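Local coordinates for protein serine protease p27 (Human astrovirus 1, PDB 2W5E) that probably cleaves the viral nonstructural polyprotein into its functional products, acting as a trypsin-like serine protease with a catalytic triad, at residues Lys57-Pro62 with Phe68-Gly73; Thr93-Val98 with Leu102-Ala107; Leu116-Arg121 with Ala129-Lys134. All coordinates share one frame; numbering follows the deposited sequence.

How the contacts relate
All three contacts lie in the two-barrel trypsin-like fold. Contact 1 belongs to the N-terminal barrel, and contacts 2 and 3 share the C-terminal one, on the other side of the chain's centre. Contact 1 is a partly exposed hairpin with a beta bulge, held by main-chain bonds, with its arginine against a phenylalanine and tied to residues outside the contact. Contact 2 is a buried, regular hairpin bonded strand to strand and bound to a neighbouring subunit. Contact 3, also buried, has no hydrogen bond across it and joins non-neighbouring strands by apolar side chains. Contacts 2 and 3 have centres about 8 Å apart and meet where T93 O lies 2.8 Å from C132 N, probably hydrogen-bonded.

Contact 1. Residues Lys57-Pro62 with Phe68-Gly73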
loop_
_atom_site.group_PDB
_atom_site.type_symbol
_atom_site.label_atom_id
_atom_site.label_comp_id
_atom_site.label_asym_id
_atom_site.label_seq_id
_atom_site.Cartn_x
_atom_site.Cartn_y
_atom_site.Cartn_z
ATOM N N LYS A 57 -29.089 6.543 -10.981
ATOM C CA LYS A 57 -30.419 6.746 -10.427
ATOM C C LYS A 57 -30.393 7.085 -8.943
ATOM O O LYS A 57 -29.744 6.396 -8.149
ATOM C CB LYS A 57 -31.285 5.504 -10.661
ATOM C CG LYS A 57 -32.757 5.702 -10.339
ATOM C CD LYS A 57 -33.548 4.412 -10.536
ATOM C CE LYS A 57 -35.041 4.676 -10.469
ATOM N NZ LYS A 57 -35.850 3.451 -10.743
ATOM N N VAL A 58 -31.116 8.142 -8.579
ATOM C CA VAL A 58 -31.321 8.497 -7.177
ATOM C C VAL A 58 -31.972 7.316 -6.453
ATOM O O VAL A 58 -32.944 6.743 -6.944
ATOM C CB VAL A 58 -32.184 9.779 -7.028
ATOM C CG1 VAL A 58 -32.459 10.088 -5.560
ATOM C CG2 VAL A 58 -31.496 10.960 -7.687
ATOM N N ARG A 59 -31.407 6.950 -5.304
ATOM C CA ARG A 59 -31.893 5.827 -4.497
ATOM C C ARG A 59 -32.825 6.275 -3.369
ATOM O O ARG A 59 -33.893 5.691 -3.175
ATOM C CB ARG A 59 -30.708 5.033 -3.919
ATOM C CG ARG A 59 -31.096 3.957 -2.920
ATOM C CD ARG A 59 -29.901 3.135 -2.435
ATOM N NE ARG A 59 -29.015 3.854 -1.515
ATOM C CZ ARG A 59 -29.303 4.141 -0.246
ATOM N NH1 ARG A 59 -30.475 3.799 0.279
ATOM N NH2 ARG A 59 -28.418 4.786 0.501
ATOM N N TYR A 60 -32.421 7.312 -2.635
ATOM C CA TYR A 60 -33.090 7.680 -1.386
ATOM C C TYR A 60 -32.887 9.153 -1.019
ATOM O O TYR A 60 -31.770 9.675 -1.088
ATOM C CB TYR A 60 -32.610 6.753 -0.254
ATOM C CG TYR A 60 -33.157 7.046 1.130
ATOM C CD1 TYR A 60 -34.527 7.199 1.354
ATOM C CD2 TYR A 60 -32.300 7.132 2.227
ATOM C CE1 TYR A 60 -35.022 7.457 2.634
ATOM C CE2 TYR A 60 -32.782 7.386 3.502
ATOM C CZ TYR A 60 -34.142 7.547 3.702
ATOM O OH TYR A 60 -34.612 7.802 4.973
ATOM N N MET A 61 -33.984 9.806 -0.640
ATOM C CA MET A 61 -33.988 11.208 -0.233
ATOM C C MET A 61 -34.552 11.322 1.182
ATOM O O MET A 61 -35.765 11.441 1.349
ATOM C CB MET A 61 -34.853 12.054 -1.177
ATOM C CG MET A 61 -34.489 11.997 -2.650
ATOM S SD MET A 61 -33.087 13.037 -3.079
ATOM C CE MET A 61 -33.780 14.677 -2.906
ATOM N N PRO A 62 -33.680 11.287 2.208
ATOM C CA PRO A 62 -34.153 11.399 3.592
ATOM C C PRO A 62 -34.648 12.806 3.942
ATOM O O PRO A 62 -34.646 13.696 3.089
ATOM C CB PRO A 62 -32.908 11.046 4.415
ATOM C CG PRO A 62 -31.768 11.418 3.544
ATOM C CD PRO A 62 -32.215 11.127 2.141
ATOM N N PHE A 68 -28.915 10.237 -1.809
ATOM C CA PHE A 68 -28.149 9.017 -2.041
ATOM C C PHE A 68 -28.441 8.462 -3.431
ATOM O O PHE A 68 -29.591 8.183 -3.773
ATOM C CB PHE A 68 -28.442 7.969 -0.957
ATOM C CG PHE A 68 -28.019 8.388 0.423
ATOM C CD1 PHE A 68 -26.726 8.130 0.880
ATOM C CD2 PHE A 68 -28.908 9.040 1.268
ATOM C CE1 PHE A 68 -26.326 8.526 2.158
ATOM C CE2 PHE A 68 -28.520 9.437 2.545
ATOM C CZ PHE A 68 -27.222 9.175 2.993
ATOM N N ILE A 69 -27.381 8.310 -4.215
ATOM C CA ILE A 69 -27.453 7.837 -5.588
ATOM C C ILE A 69 -26.759 6.472 -5.675
ATOM O O ILE A 69 -25.654 6.308 -5.167
ATOM C CB ILE A 69 -26.759 8.848 -6.540
ATOM C CG1 ILE A 69 -27.456 10.216 -6.475
ATOM C CG2 ILE A 69 -26.695 8.314 -7.967
ATOM C CD1 ILE A 69 -26.585 11.385 -6.882
ATOM N N THR A 70 -27.408 5.496 -6.311
ATOM C CA THR A 70 -26.790 4.187 -6.542
ATOM C C THR A 70 -25.595 4.334 -7.488
ATOM O O THR A 70 -25.731 4.880 -8.586
ATOM C CB THR A 70 -27.826 3.166 -7.091
ATOM O OG1 THR A 70 -28.885 3.006 -6.138
ATOM C CG2 THR A 70 -27.183 1.804 -7.359
ATOM N N CYS A 71 -24.414 3.892 -7.049
ATOM C CA CYS A 71 -23.236 3.932 -7.913
ATOM C C CYS A 71 -23.442 2.991 -9.094
ATOM O O CYS A 71 -23.799 1.826 -8.897
ATOM C CB CYS A 71 -21.949 3.569 -7.161
ATOM S SG CYS A 71 -20.441 3.782 -8.146
ATOM N N PRO A 72 -23.252 3.500 -10.326
ATOM C CA PRO A 72 -23.330 2.665 -11.524
ATOM C C PRO A 72 -22.421 1.440 -11.418
ATOM O O PRO A 72 -21.306 1.541 -10.899
ATOM C CB PRO A 72 -22.843 3.599 -12.630
ATOM C CG PRO A 72 -23.203 4.948 -12.150
ATOM C CD PRO A 72 -22.989 4.912 -10.665
ATOM N N GLY A 73 -22.907 0.304 -11.913
ATOM C CA GLY A 73 -22.192 -0.969 -11.815
ATOM C C GLY A 73 -20.849 -0.993 -12.517
ATOM O O GLY A 73 -19.945 -1.728 -12.110
#
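F68 is matched by two residues, R59 and Y60, across a classic beta bulge, on the antiparallel hairpin of strands 52-60 and 66-70 in the N-terminal barrel. The carbonyl F68 O is gripped twice: it accepts from R59 N at 2.7 Å and, less closely, from Y60 N at 3.2 Å. In return F68 N donates to Y60 O (3.0 Å). On the other side of the bulge T70 N donates to K57 O, so the pairing resumes with the register moved by one residue. A helix-like psi of -47° at R59 makes the extra residue fit.

F68 is the buried hub. P62 CG meets its ring edge at CE2 (3.9 Å), while the Y60 side chain lies beside that of F68, pointing the same way, with Y60 CD2 4.0 Å from F68 CD2. The R59 chain starts extended and then bends at chi3 (73°), which carries NH2 back to within 3.5 Å of F68 CB, with the guanidinium plane 41° from the ring. V58 and I69 pair on the opposite face of the sheet and rest against V39 of the short helix 36-39.

Further out, D31 forms a salt bridge with R59 NH2, F160 O accepts a hydrogen bond from the same nitrogen, and the F160 ring meets that of F68. The turn of the hairpin carries D65, the catalytic aspartate, whose side chain is about 8 Å from that of P62. At the root of the arginine chain, T70 OG1 sits 3.5 Å from R59 CB.

Contact 2. Residues Thr93-Val98 with Leu102-Ala107; sequences TVMAYV and LVVSTA
V94 and S105 exchange two main-chain hydrogen bonds, and A96 and V103 exchange two more, in a regular antiparallel hairpin of the C-terminal barrel. V94 N donates to S105 O at 2.8 Å and S105 N returns the bond to V94 O at 3.1 Å. V103 N to A96 O is 2.9 Å, and A96 N to V103 O is 3.0 Å with the donor tilted 25° from the carbonyl plane. A water donates to both V94 O (2.9 Å) and V103 O, so both carbonyls accept twice and are bridged across the two strands.

The non-hydrogen-bonded pairs interleave with these. On their face M95 CG and V104 CG2 lie side by side at 3.8 Å, and the T93 side chain runs at a slant to that of V104, CG2 touching CG1. V103, on the other face, meets V98 CG2 through its CG2, 3.8 Å apart.

Outside partners take up several other polar atoms. Y97 N donates to T24 OG1, while T93 OG1 is hydrogen-bonded to ND1 of H5, a cadmium ligand in the N-terminal six-histidine run, probably a purification tag. T106 OG1 sits between its backbone N and carbonyl carbon (chi1 57°) and accepts from L102 N of a neighbouring subunit. The reciprocal bond joins L102 N to that subunit's T106 OG1, and V104 pairs with a strand of that subunit, extending the sheet across the interface. With the V94, A96, V103 and S105 amides and carbonyls paired across the hairpin and others held by C132, T24 or the neighbour, largely aliphatic side chains can probably be buried at little polar cost.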
loop_
_atom_site.group_PDB
_atom_site.type_symbol
_atom_site.label_atom_id
_atom_site.label_comp_id
_atom_site.label_asym_id
_atom_site.label_seq_id
_atom_site.Cartn_x
_atom_site.Cartn_y
_atom_site.Cartn_z
ATOM N N THR A 93 -11.379 18.961 6.824
ATOM C CA THR A 93 -10.855 19.097 5.469
ATOM C C THR A 93 -12.082 19.066 4.548
ATOM O O THR A 93 -12.905 18.154 4.636
ATOM C CB THR A 93 -9.898 17.927 5.092
ATOM O OG1 THR A 93 -8.806 17.862 6.022
ATOM C CG2 THR A 93 -9.333 18.108 3.676
ATOM N N VAL A 94 -12.222 20.080 3.701
ATOM C CA VAL A 94 -13.320 20.120 2.728
ATOM C C VAL A 94 -12.760 19.930 1.320
ATOM O O VAL A 94 -11.834 20.635 0.923
ATOM C CB VAL A 94 -14.134 21.446 2.811
ATOM C CG1 VAL A 94 -15.412 21.354 1.966
ATOM C CG2 VAL A 94 -14.482 21.781 4.250
ATOM N N MET A 95 -13.319 18.967 0.580
ATOM C CA MET A 95 -12.883 18.664 -0.791
ATOM C C MET A 95 -14.054 18.838 -1.741
ATOM O O MET A 95 -15.104 18.226 -1.541
ATOM C CB MET A 95 -12.422 17.213 -0.933
ATOM C CG MET A 95 -11.393 16.702 0.051
ATOM S SD MET A 95 -10.937 15.019 -0.431
ATOM C CE MET A 95 -12.412 14.080 -0.057
ATOM N N ALA A 96 -13.862 19.643 -2.780
ATOM C CA ALA A 96 -14.931 19.968 -3.721
ATOM C C ALA A 96 -14.415 20.123 -5.143
ATOM O O ALA A 96 -13.240 20.442 -5.361
ATOM C CB ALA A 96 -15.640 21.246 -3.282
ATOM N N TYR A 97 -15.298 19.881 -6.111
ATOM C CA TYR A 97 -15.052 20.296 -7.482
ATOM C C TYR A 97 -15.719 21.647 -7.700
ATOM O O TYR A 97 -16.931 21.786 -7.556
ATOM C CB TYR A 97 -15.557 19.267 -8.498
ATOM C CG TYR A 97 -14.556 18.180 -8.817
ATOM C CD1 TYR A 97 -13.396 18.462 -9.533
ATOM C CD2 TYR A 97 -14.774 16.869 -8.406
ATOM C CE1 TYR A 97 -12.472 17.469 -9.826
ATOM C CE2 TYR A 97 -13.861 15.863 -8.697
ATOM C CZ TYR A 97 -12.713 16.170 -9.401
ATOM O OH TYR A 97 -11.816 15.172 -9.697
ATOM N N VAL A 98 -14.901 22.645 -8.007
ATOM C CA VAL A 98 -15.378 23.998 -8.236
ATOM C C VAL A 98 -15.076 24.308 -9.688
ATOM O O VAL A 98 -13.916 24.456 -10.065
ATOM C CB VAL A 98 -14.687 25.013 -7.298
ATOM C CG1 VAL A 98 -15.175 26.428 -7.581
ATOM C CG2 VAL A 98 -14.924 24.646 -5.831
ATOM N N LEU A 102 -10.333 20.815 -8.813
ATOM C CA LEU A 102 -10.347 20.357 -7.433
ATOM C C LEU A 102 -9.940 21.521 -6.520
ATOM O O LEU A 102 -8.984 22.227 -6.814
ATOM C CB LEU A 102 -9.371 19.187 -7.246
ATOM C CG LEU A 102 -9.140 18.742 -5.798
ATOM C CD1 LEU A 102 -10.371 18.033 -5.264
ATOM C CD2 LEU A 102 -7.894 17.856 -5.676
ATOM N N VAL A 103 -10.678 21.715 -5.430
ATOM C CA VAL A 103 -10.271 22.634 -4.356
ATOM C C VAL A 103 -10.376 21.919 -3.008
ATOM O O VAL A 103 -11.462 21.490 -2.607
ATOM C CB VAL A 103 -11.117 23.938 -4.311
ATOM C CG1 VAL A 103 -10.582 24.894 -3.222
ATOM C CG2 VAL A 103 -11.118 24.632 -5.663
ATOM N N VAL A 104 -9.239 21.798 -2.328
ATOM C CA VAL A 104 -9.168 21.162 -1.010
ATOM C C VAL A 104 -8.590 22.147 0.008
ATOM O O VAL A 104 -7.540 22.759 -0.233
ATOM C CB VAL A 104 -8.306 19.871 -1.035
ATOM C CG1 VAL A 104 -8.108 19.315 0.381
ATOM C CG2 VAL A 104 -8.928 18.815 -1.945
ATOM N N SER A 105 -9.283 22.305 1.134
ATOM C CA SER A 105 -8.795 23.166 2.208
ATOM C C SER A 105 -9.198 22.688 3.600
ATOM O O SER A 105 -10.220 22.014 3.775
ATOM C CB SER A 105 -9.245 24.613 1.990
ATOM O OG SER A 105 -10.656 24.696 1.993
ATOM N N THR A 106 -8.369 23.036 4.583
ATOM C CA THR A 106 -8.652 22.757 5.987
ATOM C C THR A 106 -9.264 23.992 6.641
ATOM O O THR A 106 -9.163 25.098 6.104
ATOM C CB THR A 106 -7.374 22.381 6.764
ATOM O OG1 THR A 106 -6.416 23.438 6.638
ATOM C CG2 THR A 106 -6.776 21.080 6.239
ATOM N N ALA A 107 -9.899 23.797 7.796
ATOM C CA ALA A 107 -10.469 24.897 8.567
ATOM C C ALA A 107 -10.856 24.453 9.965
ATOM O O ALA A 107 -11.206 23.298 10.180
ATOM C CB ALA A 107 -11.701 25.482 7.848
HETATM O O HOH W 1 -12.749 22.958 -0.640
#

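Contact 3. Residues Leu116-Arg121 with Ala129-Lys134; sequences LSYAVR and APVCDK
Apolar packing across the interior of the C-terminal barrel joins L116 and Y118 of strand 115-119 to V131 of strand 130-132, a strand that is not its neighbour in the sheet. No hydrogen bond spans the contact. V131 divides its two methyls between the partners. CG1 reaches L116 CD2 at 3.9 Å and also stands 4.2 Å above one face of the Y118 ring, shifted toward its rim. CG2 lies against the phenol end, 3.7 Å from Y118 CZ and 3.3 Å from Y118 OH.

Y118 and V131 approach from opposite directions. A chi1 of 43° at Y118 lodges CG between the backbone N and the carbonyl carbon, which sends the ring inward to V131. The hydroxyl, though buried, is hydrogen-bonded to H142 ND1 of strand 138-146, which fixes the far end of the ring. The Tyr-His pair recalls that of related viral 3C-like proteases, where the histidine lines the S1 pocket.

L116 also packs on A109 and V111 of strand 101-112 and on A140. Y118 touches V94 and V131 touches V92, both on strand 91-98, which thus closes the cluster beside strand 130-132.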
loop_
_atom_site.group_PDB
_atom_site.type_symbol
_atom_site.label_atom_id
_atom_site.label_comp_id
_atom_site.label_asym_id
_atom_site.label_seq_id
_atom_site.Cartn_x
_atom_site.Cartn_y
_atom_site.Cartn_z
ATOM N N LEU A 116 -22.726 22.241 10.616
ATOM C CA LEU A 116 -21.304 22.483 10.799
ATOM C C LEU A 116 -20.920 23.732 10.006
ATOM O O LEU A 116 -21.244 23.841 8.822
ATOM C CB LEU A 116 -20.518 21.254 10.328
ATOM C CG LEU A 116 -19.067 20.986 10.735
ATOM C CD1 LEU A 116 -18.894 20.930 12.246
ATOM C CD2 LEU A 116 -18.594 19.686 10.101
ATOM N N SER A 117 -20.261 24.681 10.670
ATOM C CA SER A 117 -19.782 25.907 10.028
ATOM C C SER A 117 -18.266 25.964 10.019
ATOM O O SER A 117 -17.620 25.539 10.973
ATOM C CB SER A 117 -20.334 27.143 10.729
ATOM O OG SER A 117 -21.741 27.181 10.618
ATOM N N TYR A 118 -17.710 26.504 8.936
ATOM C CA TYR A 118 -16.271 26.477 8.682
ATOM C C TYR A 118 -15.939 27.481 7.591
ATOM O O TYR A 118 -16.765 27.754 6.710
ATOM C CB TYR A 118 -15.828 25.072 8.233
ATOM C CG TYR A 118 -16.785 24.452 7.233
ATOM C CD1 TYR A 118 -16.606 24.629 5.862
ATOM C CD2 TYR A 118 -17.885 23.713 7.664
ATOM C CE1 TYR A 118 -17.497 24.081 4.948
ATOM C CE2 TYR A 118 -18.780 23.170 6.763
ATOM C CZ TYR A 118 -18.578 23.359 5.406
ATOM O OH TYR A 118 -19.462 22.815 4.513
ATOM N N ALA A 119 -14.728 28.021 7.651
ATOM C CA ALA A 119 -14.224 28.908 6.615
ATOM C C ALA A 119 -14.033 28.133 5.310
ATOM O O ALA A 119 -13.611 26.968 5.325
ATOM C CB ALA A 119 -12.918 29.528 7.053
ATOM N N VAL A 120 -14.364 28.779 4.193
ATOM C CA VAL A 120 -14.167 28.191 2.863
ATOM C C VAL A 120 -13.286 29.093 2.001
ATOM O O VAL A 120 -13.196 30.295 2.242
ATOM C CB VAL A 120 -15.509 27.855 2.136
ATOM C CG1 VAL A 120 -16.204 26.679 2.804
ATOM C CG2 VAL A 120 -16.439 29.071 2.060
ATOM N N ARG A 121 -12.636 28.502 1.004
ATOM C CA ARG A 121 -11.692 29.230 0.161
ATOM C C ARG A 121 -12.335 29.859 -1.078
ATOM O O ARG A 121 -11.725 30.711 -1.734
ATOM C CB ARG A 121 -10.511 28.331 -0.228
ATOM C CG ARG A 121 -9.544 28.039 0.924
ATOM C CD ARG A 121 -8.670 29.243 1.233
ATOM N NE ARG A 121 -8.067 29.179 2.561
ATOM C CZ ARG A 121 -7.311 30.139 3.091
ATOM N NH1 ARG A 121 -7.063 31.253 2.409
ATOM N NH2 ARG A 121 -6.804 29.986 4.310
ATOM N N ALA A 129 -20.191 18.783 -1.515
ATOM C CA ALA A 129 -18.824 18.455 -1.084
ATOM C C ALA A 129 -18.778 17.762 0.281
ATOM O O ALA A 129 -19.440 18.195 1.225
ATOM C CB ALA A 129 -17.970 19.699 -1.054
ATOM N N PRO A 130 -17.983 16.681 0.389
ATOM C CA PRO A 130 -17.813 16.045 1.687
ATOM C C PRO A 130 -16.997 16.943 2.621
ATOM O O PRO A 130 -15.993 17.535 2.206
ATOM C CB PRO A 130 -17.042 14.761 1.353
ATOM C CG PRO A 130 -16.285 15.095 0.108
ATOM C CD PRO A 130 -17.191 16.016 -0.664
ATOM N N VAL A 131 -17.455 17.062 3.859
ATOM C CA VAL A 131 -16.697 17.741 4.901
ATOM C C VAL A 131 -16.149 16.650 5.811
ATOM O O VAL A 131 -16.913 15.969 6.484
ATOM C CB VAL A 131 -17.571 18.750 5.689
ATOM C CG1 VAL A 131 -16.726 19.512 6.708
ATOM C CG2 VAL A 131 -18.243 19.740 4.728
ATOM N N CYS A 132 -14.828 16.482 5.807
ATOM C CA CYS A 132 -14.168 15.375 6.519
ATOM C C CYS A 132 -13.470 15.821 7.804
ATOM O O CYS A 132 -13.179 16.994 7.967
ATOM C CB CYS A 132 -13.142 14.703 5.599
ATOM S SG CYS A 132 -13.855 13.974 4.105
ATOM N N ASP A 133 -13.209 14.876 8.712
ATOM C CA ASP A 133 -12.371 15.151 9.885
ATOM C C ASP A 133 -10.884 15.146 9.504
ATOM O O ASP A 133 -10.542 15.006 8.329
ATOM C CB ASP A 133 -12.681 14.189 11.057
ATOM C CG ASP A 133 -12.327 12.725 10.763
ATOM O OD1 ASP A 133 -11.548 12.425 9.833
ATOM O OD2 ASP A 133 -12.840 11.854 11.492
ATOM N N LYS A 134 -10.007 15.293 10.500
ATOM C CA LYS A 134 -8.551 15.348 10.269
ATOM C C LYS A 134 -7.961 14.031 9.759
ATOM O O LYS A 134 -6.809 13.990 9.330
ATOM C CB LYS A 134 -7.804 15.801 11.538
ATOM C CG LYS A 134 -8.009 14.912 12.771
ATOM C CD LYS A 134 -7.317 15.533 13.981
ATOM C CE LYS A 134 -8.208 15.511 15.209
ATOM N NZ LYS A 134 -8.025 14.293 16.043
#